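Local coordinates for malarial CLPB2 atpase/hsp101 protein (Plasmodium falciparum, PDB 4IRF), which is a ClpB-type AAA+ chaperone that probably couples ATP hydrolysis to protein unfolding and translocation, represented here by its N-terminal cargo-binding domain, at residues A43-D48 / T52-N57; V93-A98 / L121-L126; N105-P110 / A140-L145; K111-H116 / K146-K151. All blocks are in the same frame, centred on the assembly; numbering follows the deposited sequence. Where two conformers were deposited one is given.

Interaction 1: residues A43-D48 / T52-N57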
loop_
_atom_site.group_PDB
_atom_site.type_symbol
_atom_site.label_atom_id
_atom_site.label_comp_id
_atom_site.label_asym_id
_atom_site.label_seq_id
_atom_site.Cartn_x
_atom_site.Cartn_y
_atom_site.Cartn_z
ATOM N N ALA A 43 2.072 -2.755 -5.502
ATOM C CA ALA A 43 2.872 -1.611 -5.932
ATOM C C ALA A 43 3.857 -1.091 -4.866
ATOM O O ALA A 43 4.985 -0.691 -5.161
ATOM C CB ALA A 43 1.933 -0.477 -6.399
ATOM N N LEU A 44 3.401 -1.061 -3.624
ATOM C CA LEU A 44 4.191 -0.513 -2.536
ATOM C C LEU A 44 5.375 -1.448 -2.300
ATOM O O LEU A 44 6.519 -0.983 -2.281
ATOM C CB LEU A 44 3.304 -0.347 -1.296
ATOM C CG LEU A 44 3.908 0.483 -0.170
ATOM C CD1 LEU A 44 2.826 1.233 0.593
ATOM C CD2 LEU A 44 4.626 -0.462 0.771
ATOM N N ALA A 45 5.085 -2.751 -2.240
ATOM C CA ALA A 45 6.127 -3.771 -1.978
ATOM C C ALA A 45 7.237 -3.691 -3.031
ATOM O O ALA A 45 8.413 -3.895 -2.722
ATOM C CB ALA A 45 5.526 -5.134 -1.920
ATOM N N LYS A 46 6.874 -3.371 -4.275
ATOM C CA LYS A 46 7.877 -3.361 -5.337
ATOM C C LYS A 46 8.547 -2.011 -5.586
ATOM O O LYS A 46 9.552 -1.931 -6.285
ATOM C CB LYS A 46 7.299 -3.923 -6.630
ATOM C CG LYS A 46 6.415 -2.948 -7.386
ATOM C CD LYS A 46 6.243 -3.415 -8.835
ATOM C CE LYS A 46 5.135 -2.659 -9.558
ATOM N NZ LYS A 46 4.901 -3.302 -10.896
ATOM N N SER A 47 8.017 -0.940 -5.000
ATOM C CA SER A 47 8.632 0.361 -5.169
ATOM C C SER A 47 10.009 0.459 -4.514
ATOM O O SER A 47 10.350 -0.355 -3.631
ATOM C CB SER A 47 7.753 1.449 -4.553
ATOM O OG SER A 47 7.695 1.316 -3.147
ATOM N N ASP A 48 10.773 1.474 -4.919
ATOM C CA ASP A 48 12.085 1.727 -4.306
ATOM C C ASP A 48 11.958 1.917 -2.800
ATOM O O ASP A 48 12.654 1.268 -2.008
ATOM C CB ASP A 48 12.737 2.974 -4.906
ATOM C CG ASP A 48 13.422 2.704 -6.244
ATOM O OD1 ASP A 48 13.565 1.517 -6.637
ATOM O OD2 ASP A 48 13.830 3.691 -6.895
ATOM N N THR A 52 12.692 -1.008 0.402
ATOM C CA THR A 52 13.636 -0.662 1.463
ATOM C C THR A 52 12.973 -0.655 2.845
ATOM O O THR A 52 13.540 -1.140 3.826
ATOM C CB THR A 52 14.221 0.700 1.197
ATOM O OG1 THR A 52 14.859 0.688 -0.085
ATOM C CG2 THR A 52 15.214 1.084 2.284
ATOM N N LEU A 53 11.758 -0.111 2.925
ATOM C CA LEU A 53 11.033 -0.119 4.185
ATOM C C LEU A 53 10.826 -1.520 4.757
ATOM O O LEU A 53 11.076 -1.758 5.948
ATOM C CB LEU A 53 9.671 0.578 4.021
ATOM C CG LEU A 53 9.144 1.040 5.379
ATOM C CD1 LEU A 53 9.633 2.462 5.672
ATOM C CD2 LEU A 53 7.637 0.945 5.444
ATOM N N PHE A 54 10.375 -2.446 3.907
ATOM C CA PHE A 54 10.077 -3.795 4.332
ATOM C C PHE A 54 11.365 -4.506 4.740
ATOM O O PHE A 54 11.365 -5.290 5.688
ATOM C CB PHE A 54 9.396 -4.572 3.208
ATOM C CG PHE A 54 7.914 -4.311 3.096
ATOM C CD1 PHE A 54 7.083 -4.454 4.193
ATOM C CD2 PHE A 54 7.362 -3.909 1.890
ATOM C CE1 PHE A 54 5.701 -4.197 4.081
ATOM C CE2 PHE A 54 5.993 -3.645 1.785
ATOM C CZ PHE A 54 5.172 -3.799 2.876
ATOM N N LYS A 55 12.438 -4.224 4.005
ATOM C CA LYS A 55 13.746 -4.825 4.275
ATOM C C LYS A 55 14.181 -4.494 5.703
ATOM O O LYS A 55 14.470 -5.396 6.510
ATOM C CB LYS A 55 14.783 -4.331 3.256
ATOM N N GLU A 56 14.178 -3.203 6.022
ATOM C CA GLU A 56 14.570 -2.725 7.349
ATOM C C GLU A 56 13.745 -3.280 8.494
ATOM O O GLU A 56 14.168 -3.244 9.652
ATOM C CB GLU A 56 14.474 -1.214 7.396
ATOM C CG GLU A 56 15.420 -0.512 6.466
ATOM C CD GLU A 56 15.308 0.979 6.621
ATOM O OE1 GLU A 56 14.550 1.408 7.519
ATOM O OE2 GLU A 56 15.963 1.716 5.856
ATOM N N ASN A 57 12.560 -3.773 8.181
ATOM C CA ASN A 57 11.686 -4.286 9.208
ATOM C C ASN A 57 11.622 -5.803 9.195
ATOM O O ASN A 57 10.690 -6.392 9.730
ATOM C CB ASN A 57 10.305 -3.639 9.077
ATOM C CG ASN A 57 10.296 -2.190 9.559
ATOM O OD1 ASN A 57 10.118 -1.926 10.751
ATOM N ND2 ASN A 57 10.497 -1.248 8.638
#
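The hydroxyl of T52 reaches back one helical turn to the carbonyl of D48, OG1 of T52 donating to O of D48 over 3.0 Å at a C=O...O angle of 158°, tilted somewhat from the carbonyl plane. With OG1 turned beside its own backbone N (chi1 -58°), T52 sets its hydroxyl next to the helical N-H, which adds a weak bond to the same oxygen. OG of S51 bonds to D48 O as well. The chain turns just before this, at S47, whose side chain serves both helices: its OG gives a bond of 2.7 Å to O of L44, in the carbonyl plane on a lone pair, and as N-cap it also bonds to N of G50.

The apolar half is made by F54. The ring edge meets the end of the preceding helix, with CE2 of F54 lying 3.8 Å from CA of A45, near the ring plane. L44 crosses the phenylalanine at about a right angle, its branch CD2 approaching CE2 of F54 obliquely at 3.6 Å. CB of A45 touches the same CE2 at 4.0 Å.

The T52-D48 bonds lie in the first turn of helix 48-56; L44, A45 and F54 fill the inside of the corner between it and helix 37-46, formed at S47. Helix 61-74 packs on A45 and F54 through L64, while helix 114-121 meets L44 through V114 and L117, and F54 through L118.

Interaction 2: residues V93-A98 / L121-L126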
loop_
_atom_site.group_PDB
_atom_site.type_symbol
_atom_site.label_atom_id
_atom_site.label_comp_id
_atom_site.label_asym_id
_atom_site.label_seq_id
_atom_site.Cartn_x
_atom_site.Cartn_y
_atom_site.Cartn_z
ATOM N N VAL A 93 -10.346 1.695 -1.222
ATOM C CA VAL A 93 -9.189 2.568 -1.398
ATOM C C VAL A 93 -9.466 4.005 -0.941
ATOM O O VAL A 93 -8.592 4.653 -0.369
ATOM C CB VAL A 93 -8.585 2.482 -2.820
ATOM C CG1 VAL A 93 -7.659 3.670 -3.112
ATOM C CG2 VAL A 93 -7.848 1.126 -2.989
ATOM N N LYS A 94 -10.674 4.522 -1.165
ATOM C CA LYS A 94 -10.954 5.849 -0.633
ATOM C C LYS A 94 -10.732 5.846 0.873
ATOM O O LYS A 94 -10.177 6.807 1.464
ATOM C CB LYS A 94 -12.363 6.332 -1.024
ATOM C CG LYS A 94 -12.496 6.581 -2.534
ATOM C CD LYS A 94 -13.891 7.086 -2.928
ATOM C CE LYS A 94 -13.989 7.246 -4.433
ATOM N NZ LYS A 94 -15.408 7.433 -4.867
ATOM N N GLU A 95 -11.112 4.747 1.506
ATOM C CA GLU A 95 -10.814 4.581 2.921
ATOM C C GLU A 95 -9.326 4.445 3.269
ATOM O O GLU A 95 -8.857 5.014 4.265
ATOM C CB GLU A 95 -11.563 3.359 3.455
ATOM C CG GLU A 95 -11.442 3.164 4.958
ATOM C CD GLU A 95 -12.256 1.986 5.459
ATOM O OE1 GLU A 95 -13.059 1.439 4.675
ATOM O OE2 GLU A 95 -12.093 1.607 6.639
ATOM N N THR A 96 -8.612 3.608 2.521
ATOM C CA THR A 96 -7.163 3.563 2.637
ATOM C C THR A 96 -6.550 4.955 2.735
ATOM O O THR A 96 -5.744 5.233 3.659
ATOM C CB THR A 96 -6.506 2.859 1.436
ATOM O OG1 THR A 96 -7.137 1.591 1.228
ATOM C CG2 THR A 96 -5.041 2.627 1.755
ATOM N N LEU A 97 -6.966 5.845 1.826
ATOM C CA LEU A 97 -6.386 7.179 1.710
ATOM C C LEU A 97 -6.844 8.081 2.852
ATOM O O LEU A 97 -6.061 8.867 3.380
ATOM C CB LEU A 97 -6.724 7.804 0.342
ATOM C CG LEU A 97 -6.202 6.933 -0.819
ATOM C CD1 LEU A 97 -6.545 7.508 -2.178
ATOM C CD2 LEU A 97 -4.711 6.815 -0.684
ATOM N N ALA A 98 -8.110 7.939 3.260
ATOM C CA ALA A 98 -8.584 8.693 4.420
ATOM C C ALA A 98 -7.815 8.315 5.675
ATOM O O ALA A 98 -7.448 9.177 6.487
ATOM C CB ALA A 98 -10.099 8.482 4.627
ATOM N N LEU A 121 -3.366 0.890 4.477
ATOM C CA LEU A 121 -3.574 -0.425 3.869
ATOM C C LEU A 121 -3.862 -1.522 4.885
ATOM O O LEU A 121 -4.564 -2.491 4.608
ATOM C CB LEU A 121 -2.334 -0.790 3.057
ATOM C CG LEU A 121 -2.177 -0.012 1.777
ATOM C CD1 LEU A 121 -0.796 -0.323 1.195
ATOM C CD2 LEU A 121 -3.317 -0.382 0.767
ATOM N N SER A 122 -3.315 -1.375 6.091
ATOM C CA SER A 122 -3.529 -2.370 7.124
ATOM C C SER A 122 -5.007 -2.498 7.547
ATOM O O SER A 122 -5.385 -3.488 8.154
ATOM C CB SER A 122 -2.609 -2.117 8.316
ATOM O OG SER A 122 -3.019 -0.983 9.061
ATOM N N ASN A 123 -5.850 -1.521 7.191
ATOM C CA ASN A 123 -7.291 -1.654 7.447
ATOM C C ASN A 123 -7.939 -2.742 6.601
ATOM O O ASN A 123 -8.926 -3.367 7.023
ATOM C CB ASN A 123 -8.038 -0.338 7.194
ATOM C CG ASN A 123 -9.557 -0.469 7.362
ATOM O OD1 ASN A 123 -10.327 -0.492 6.389
ATOM N ND2 ASN A 123 -9.986 -0.590 8.590
ATOM N N ASP A 124 -7.424 -2.940 5.395
ATOM C CA ASP A 124 -8.044 -3.888 4.488
ATOM C C ASP A 124 -7.845 -5.314 5.011
ATOM O O ASP A 124 -6.733 -5.686 5.409
ATOM C CB ASP A 124 -7.455 -3.747 3.107
ATOM C CG ASP A 124 -8.073 -4.698 2.123
ATOM O OD1 ASP A 124 -9.276 -4.524 1.765
ATOM O OD2 ASP A 124 -7.355 -5.637 1.694
ATOM N N GLU A 125 -8.914 -6.107 5.015
ATOM C CA GLU A 125 -8.846 -7.439 5.628
ATOM C C GLU A 125 -7.873 -8.372 4.914
ATOM O O GLU A 125 -7.129 -9.108 5.571
ATOM C CB GLU A 125 -10.234 -8.073 5.713
ATOM C CG GLU A 125 -11.215 -7.369 6.644
ATOM C CD GLU A 125 -12.639 -7.858 6.408
ATOM O OE1 GLU A 125 -12.889 -8.428 5.327
ATOM O OE2 GLU A 125 -13.510 -7.709 7.280
ATOM N N LEU A 126 -7.872 -8.346 3.584
ATOM C CA LEU A 126 -6.965 -9.170 2.797
ATOM C C LEU A 126 -5.519 -8.754 3.035
ATOM O O LEU A 126 -4.637 -9.606 3.250
ATOM C CB LEU A 126 -7.310 -9.044 1.303
ATOM C CG LEU A 126 -6.419 -9.793 0.310
ATOM C CD1 LEU A 126 -6.339 -11.265 0.709
ATOM C CD2 LEU A 126 -7.014 -9.654 -1.094
#
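T96 and L121 form the close, buried half of this contact. The methyl CG2 of T96 lies 3.6 Å from CD2 of L121, with CG of L121 a little farther away, and the two side chains meet at a slant. The same methyl is 3.6 Å from the backbone N of L121, and the CA atoms of T96 and L121 are just 5.5 Å apart, so the end of helix 114-121 comes right up against the flank of helix 91-106. A chi1 of -51° turns CG2 of T96 toward the leucine and sets OG1 beside its own backbone N; the hydroxyl is then spent within its own helix, bonding to O of E92. The apolar methyl is thereby left as the part of T96 that faces L121.

The other half lies toward solvent and is looser. E95, extended beyond CG, crosses N123 at about a right angle, with its carboxylate plane turned 45° from that of the amide. The two polar ends approach closely, but the contact is confined to them, and N123 is an exposed residue.

Backbone geometry explains the sharp change of direction here. L121 to D124 form a type I beta turn, closed by a bond of 3.0 Å from N of D124 to O of L121. D124 then acts as N-cap of helix 125-133, its OD2 accepting from N of V127. This is a tight turn between two consecutive helices, 114-121 and 125-133, packed against helix 91-106, as expected in the mainly helical Clp N-terminal domain.

Interaction 3: residues N105-P110 / A140-L145; sequences NKYKSP and AIKAIL
Y107 lays its ring against L145, and CB of L145 sits over the centre of one face, 3.8 Å from the ring centroid and only 13° off the normal, a CH-pi contact. The leucine branch CD1 extends the cover toward one side of the ring, where it lies 3.6 Å from CE1 of Y107. Toward the opposite edge, still on the same face, O of L145 lies 3.8 Å from CD2 of Y107. The far end of the tyrosine reaches one turn back along the helix: its OH passes K142, 3.9 Å from the backbone O and 4.2 Å from CG, so the lysine contributes the root of its chain here. K142 continues outward, where its NZ comes within 5.0 Å of NZ of K106, a proximity of like charges likely to be mildly unfavourable.

What aims the ring is the end of helix 91-106. Y107 is the first residue to leave helical geometry, and its chi1 of -69° puts CG beside the backbone N as the ring extends toward L145. Immediately behind it a Schellman motif closes the helix, with K108 at positive phi and S109 N bonded to O of A104; OG of S109 then bonds to O of K111.

The tyrosine thus joins the C-terminal end of helix 91-106 to the flank of helix 138-151. Helix 114-121 lies against that second helix too, through E115 and H116 on L145 and L118 on I141.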
loop_
_atom_site.group_PDB
_atom_site.type_symbol
_atom_site.label_atom_id
_atom_site.label_comp_id
_atom_site.label_asym_id
_atom_site.label_seq_id
_atom_site.Cartn_x
_atom_site.Cartn_y
_atom_site.Cartn_z
ATOM N N ASN A 105 -1.497 13.018 9.595
ATOM C CA ASN A 105 -1.761 14.234 10.527
ATOM C C ASN A 105 -1.463 13.995 12.091
ATOM O O ASN A 105 -0.953 14.819 12.890
ATOM C CB ASN A 105 -3.214 14.694 10.353
ATOM C CG ASN A 105 -3.427 15.385 9.017
ATOM O OD1 ASN A 105 -2.464 15.890 8.412
ATOM N ND2 ASN A 105 -4.678 15.409 8.538
ATOM N N LYS A 106 -1.772 12.714 12.394
ATOM C CA LYS A 106 -1.485 12.323 13.779
ATOM C C LYS A 106 0.012 12.391 14.107
ATOM O O LYS A 106 0.389 12.813 15.209
ATOM C CB LYS A 106 -2.030 10.925 14.137
ATOM C CG LYS A 106 -1.870 10.701 15.622
ATOM C CD LYS A 106 -2.167 9.328 16.179
ATOM C CE LYS A 106 -2.004 8.177 15.294
ATOM N NZ LYS A 106 -2.255 7.011 16.216
ATOM N N TYR A 107 0.851 11.962 13.165
ATOM C CA TYR A 107 2.300 11.972 13.380
ATOM C C TYR A 107 2.953 13.256 12.881
ATOM O O TYR A 107 4.167 13.313 12.667
ATOM C CB TYR A 107 2.946 10.716 12.805
ATOM C CG TYR A 107 2.573 9.474 13.578
ATOM C CD1 TYR A 107 1.434 8.740 13.274
ATOM C CD2 TYR A 107 3.357 9.041 14.646
ATOM C CE1 TYR A 107 1.100 7.595 14.003
ATOM C CE2 TYR A 107 3.008 7.916 15.381
ATOM C CZ TYR A 107 1.895 7.198 15.053
ATOM O OH TYR A 107 1.588 6.071 15.792
ATOM N N LYS A 108 2.123 14.269 12.725
ATOM C CA LYS A 108 2.529 15.587 12.453
ATOM C C LYS A 108 3.325 15.740 11.145
ATOM O O LYS A 108 4.101 16.599 11.030
ATOM C CB LYS A 108 3.256 16.195 13.668
ATOM C CG LYS A 108 2.436 16.100 14.938
ATOM C CD LYS A 108 3.318 16.133 16.173
ATOM C CE LYS A 108 2.653 16.310 17.540
ATOM N NZ LYS A 108 1.587 15.437 17.987
ATOM N N SER A 109 3.041 14.881 10.172
ATOM C CA SER A 109 3.608 14.970 8.835
ATOM C C SER A 109 2.700 15.820 7.941
ATOM O O SER A 109 1.509 15.538 7.807
ATOM C CB SER A 109 3.759 13.572 8.245
ATOM O OG SER A 109 4.156 13.648 6.900
ATOM N N PRO A 110 3.260 16.868 7.320
ATOM C CA PRO A 110 2.452 17.715 6.438
ATOM C C PRO A 110 2.183 17.038 5.090
ATOM O O PRO A 110 1.309 17.502 4.336
ATOM C CB PRO A 110 3.323 18.958 6.266
ATOM C CG PRO A 110 4.724 18.427 6.377
ATOM C CD PRO A 110 4.676 17.274 7.350
ATOM N N ALA A 140 3.753 -3.170 15.232
ATOM C CA ALA A 140 4.940 -2.933 14.425
ATOM C C ALA A 140 4.754 -1.731 13.502
ATOM O O ALA A 140 5.680 -0.946 13.260
ATOM C CB ALA A 140 5.290 -4.186 13.619
ATOM N N ILE A 141 3.561 -1.718 12.965
ATOM C CA ILE A 141 3.275 -0.515 12.032
ATOM C C ILE A 141 3.383 0.968 12.745
ATOM O O ILE A 141 4.052 1.966 12.406
ATOM C CB ILE A 141 1.901 -0.709 11.388
ATOM C CG1 ILE A 141 1.939 -1.963 10.525
ATOM C CG2 ILE A 141 1.523 0.490 10.554
ATOM C CD1 ILE A 141 3.042 -1.923 9.546
ATOM N N LYS A 142 2.709 0.917 13.905
ATOM C CA LYS A 142 2.785 2.107 14.747
ATOM C C LYS A 142 4.221 2.476 15.045
ATOM O O LYS A 142 4.572 3.659 15.032
ATOM C CB LYS A 142 2.087 1.846 16.070
ATOM C CG LYS A 142 0.583 2.018 16.039
ATOM C CD LYS A 142 0.019 1.698 17.411
ATOM C CE LYS A 142 -1.260 2.458 17.689
ATOM N NZ LYS A 142 -2.269 2.042 16.700
ATOM N N ALA A 143 5.052 1.467 15.314
ATOM C CA ALA A 143 6.453 1.717 15.609
ATOM C C ALA A 143 7.186 2.306 14.411
ATOM O O ALA A 143 7.989 3.226 14.571
ATOM C CB ALA A 143 7.138 0.458 16.125
ATOM N N ILE A 144 6.914 1.779 13.207
ATOM C CA ILE A 144 7.441 2.371 11.995
ATOM C C ILE A 144 7.056 3.848 11.900
ATOM O O ILE A 144 7.881 4.708 11.559
ATOM C CB ILE A 144 6.895 1.637 10.760
ATOM C CG1 ILE A 144 7.470 0.223 10.712
ATOM C CG2 ILE A 144 7.215 2.421 9.511
ATOM C CD1 ILE A 144 6.863 -0.662 9.635
ATOM N N LEU A 145 5.786 4.129 12.179
ATOM C CA LEU A 145 5.291 5.499 12.102
ATOM C C LEU A 145 5.926 6.387 13.155
ATOM O O LEU A 145 6.309 7.522 12.845
ATOM C CB LEU A 145 3.775 5.547 12.257
ATOM C CG LEU A 145 2.996 5.144 11.022
ATOM C CD1 LEU A 145 1.505 5.288 11.262
ATOM C CD2 LEU A 145 3.438 6.029 9.905
#

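Interaction 4: residues K111-H116 / K146-K151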
loop_
_atom_site.group_PDB
_atom_site.type_symbol
_atom_site.label_atom_id
_atom_site.label_comp_id
_atom_site.label_asym_id
_atom_site.label_seq_id
_atom_site.Cartn_x
_atom_site.Cartn_y
_atom_site.Cartn_z
ATOM N N LYS A 111 2.896 15.946 4.806
ATOM C CA LYS A 111 2.604 15.136 3.621
ATOM C C LYS A 111 2.332 13.662 3.942
ATOM O O LYS A 111 2.831 13.121 4.951
ATOM C CB LYS A 111 3.748 15.204 2.616
ATOM C CG LYS A 111 4.381 16.566 2.435
ATOM C CD LYS A 111 3.575 17.445 1.498
ATOM C CE LYS A 111 4.419 18.642 1.057
ATOM N NZ LYS A 111 3.634 19.489 0.130
ATOM N N VAL A 112 1.593 13.003 3.043
ATOM C CA VAL A 112 1.310 11.590 3.165
ATOM C C VAL A 112 2.435 10.796 2.482
ATOM O O VAL A 112 2.636 10.907 1.285
ATOM C CB VAL A 112 -0.063 11.229 2.550
ATOM C CG1 VAL A 112 -0.376 9.763 2.771
ATOM C CG2 VAL A 112 -1.168 12.088 3.176
ATOM N N ASP A 113 3.187 10.037 3.272
ATOM C CA ASP A 113 4.316 9.253 2.766
ATOM C C ASP A 113 3.946 7.776 2.713
ATOM O O ASP A 113 2.843 7.363 3.075
ATOM C CB ASP A 113 5.559 9.475 3.666
ATOM C CG ASP A 113 6.873 9.274 2.919
ATOM O OD1 ASP A 113 6.905 8.506 1.942
ATOM O OD2 ASP A 113 7.887 9.887 3.317
ATOM N N VAL A 114 4.889 6.959 2.270
ATOM C CA VAL A 114 4.656 5.532 2.133
ATOM C C VAL A 114 4.272 4.824 3.423
ATOM O O VAL A 114 3.447 3.925 3.396
ATOM C CB VAL A 114 5.886 4.848 1.473
ATOM C CG1 VAL A 114 5.610 3.401 1.206
ATOM C CG2 VAL A 114 6.199 5.533 0.171
ATOM N N GLU A 115 4.868 5.217 4.558
ATOM C CA GLU A 115 4.521 4.575 5.826
ATOM C C GLU A 115 3.070 4.846 6.188
ATOM O O GLU A 115 2.425 4.025 6.842
ATOM C CB GLU A 115 5.379 5.132 6.962
ATOM C CG GLU A 115 6.876 4.785 6.842
ATOM C CD GLU A 115 7.670 5.746 5.964
ATOM O OE1 GLU A 115 7.092 6.559 5.199
ATOM O OE2 GLU A 115 8.929 5.678 6.041
ATOM N N HIS A 116 2.577 6.022 5.823
ATOM C CA HIS A 116 1.196 6.396 6.149
ATOM C C HIS A 116 0.218 5.605 5.286
ATOM O O HIS A 116 -0.810 5.135 5.773
ATOM C CB HIS A 116 1.016 7.904 5.978
ATOM C CG HIS A 116 2.005 8.681 6.795
ATOM N ND1 HIS A 116 2.943 9.514 6.227
ATOM C CD2 HIS A 116 2.247 8.684 8.128
ATOM C CE1 HIS A 116 3.701 10.030 7.187
ATOM N NE2 HIS A 116 3.298 9.543 8.345
ATOM N N LYS A 146 6.042 5.853 14.366
ATOM C CA LYS A 146 6.668 6.569 15.487
ATOM C C LYS A 146 8.142 6.852 15.172
ATOM O O LYS A 146 8.619 7.976 15.337
ATOM C CB LYS A 146 6.521 5.751 16.779
ATOM C CG LYS A 146 7.145 6.376 18.035
ATOM C CD LYS A 146 6.911 5.492 19.246
ATOM C CE LYS A 146 7.510 6.099 20.508
ATOM N NZ LYS A 146 8.984 6.327 20.379
ATOM N N ARG A 147 8.889 5.899 14.627
ATOM C CA ARG A 147 10.272 6.180 14.269
ATOM C C ARG A 147 10.439 7.171 13.163
ATOM O O ARG A 147 11.347 7.953 13.157
ATOM C CB ARG A 147 11.011 4.902 13.854
ATOM C CG ARG A 147 11.045 3.800 14.871
ATOM C CD ARG A 147 12.103 2.779 14.496
ATOM N NE ARG A 147 11.631 1.904 13.455
ATOM C CZ ARG A 147 10.895 0.849 13.697
ATOM N NH1 ARG A 147 10.606 0.534 14.925
ATOM N NH2 ARG A 147 10.466 0.123 12.720
ATOM N N LYS A 148 9.576 7.121 12.249
ATOM C CA LYS A 148 9.646 8.080 11.194
ATOM C C LYS A 148 9.459 9.491 11.744
ATOM O O LYS A 148 10.133 10.393 11.383
ATOM C CB LYS A 148 8.628 7.777 10.101
ATOM C CG LYS A 148 8.749 8.731 8.968
ATOM C CD LYS A 148 7.596 8.571 8.028
ATOM C CE LYS A 148 7.727 9.469 6.842
ATOM N NZ LYS A 148 8.807 9.122 5.917
ATOM N N PHE A 149 8.491 9.708 12.603
ATOM C CA PHE A 149 8.299 11.041 13.161
ATOM C C PHE A 149 9.584 11.542 13.891
ATOM O O PHE A 149 10.097 12.685 13.758
ATOM C CB PHE A 149 7.104 10.932 14.099
ATOM C CG PHE A 149 6.897 12.096 14.979
ATOM C CD1 PHE A 149 6.772 13.341 14.477
ATOM C CD2 PHE A 149 6.800 11.915 16.312
ATOM C CE1 PHE A 149 6.551 14.415 15.291
ATOM C CE2 PHE A 149 6.588 12.978 17.140
ATOM C CZ PHE A 149 6.462 14.222 16.627
ATOM N N GLU A 150 10.103 10.613 14.645
ATOM C CA GLU A 150 11.224 10.928 15.522
ATOM C C GLU A 150 12.461 11.283 14.759
ATOM O O GLU A 150 13.270 11.984 15.265
ATOM C CB GLU A 150 11.435 9.893 16.608
ATOM C CG GLU A 150 10.324 9.962 17.629
ATOM C CD GLU A 150 10.457 9.014 18.781
ATOM O OE1 GLU A 150 11.146 7.993 18.644
ATOM O OE2 GLU A 150 9.853 9.277 19.813
ATOM N N LYS A 151 12.577 10.853 13.509
ATOM C CA LYS A 151 13.715 11.203 12.681
ATOM C C LYS A 151 13.614 12.613 12.206
ATOM O O LYS A 151 14.574 13.185 11.759
ATOM C CB LYS A 151 13.824 10.251 11.488
ATOM C CG LYS A 151 14.172 8.820 11.865
ATOM C CD LYS A 151 14.239 7.926 10.638
ATOM C CE LYS A 151 14.611 6.500 11.012
ATOM N NZ LYS A 151 14.656 5.608 9.822
#
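K148 runs straight out from its helix, CG anti to the backbone N, and bends only at the last torsion (chi4 69°), which delivers NZ between the carboxylates of D113 and E115. E115 folds to meet it through a bend at chi2 of 85°, bringing its carboxylate across the end of the lysine chain. NZ of K148 forms salt bridges to OD2 of D113 at 2.9 Å and to OE1 of E115 at 3.2 Å. It stands well above both carboxylate planes, about 56° out of that of D113 and somewhat less out of that of E115. The aliphatic part of the lysine packs as well: CD of K148 lies 3.5 Å from CD of E115, and CE lies 4.1 Å from CE1 of H116.

A second shell fixes the acids. OD1 of D113 accepts from N of V114 at 2.6 Å, on its anti side, while OD2 also pairs with R15. E115 has its stronger partner in Y49, whose OH bonds to OE2 of E115. The imidazole is held too, as N of D113 donates to ND1 of H116 at 3.0 Å, in the ring plane. K148 between the two buried acids, with R15 also on D113, probably favours their charged forms.

The network ties the start of helix 114-121 to the last turns of helix 138-151. Helix 48-56 adjoins it through Y49 and L53, helix 91-106 reaches H116 through A104, and the segment before helix 114-121 pairs its backbone at V112 with K11 and L13.

Interactions 3 and 4 are successive stretches of the same interface, their centres about 5 Å apart: L145 has Y107 on one side and H116 and E115 on another, and CD2 of L145 lies 3.4 Å from CD2 of H116. Interaction 1 abuts interaction 4 through L44 on V114, CD1 of L44 being 3.6 Å from CG1 of V114, and L53 on E115. Interaction 2 lies across the chain centre from interaction 1, centres about 18 Å apart, yet CD1 of L44 reaches CD1 of L121 at 4.0 Å. Helix 114-121 reaches all four: L121 in interaction 2, E115 and H116 in interaction 4 and against interaction 3, V114 and E115 against interaction 1.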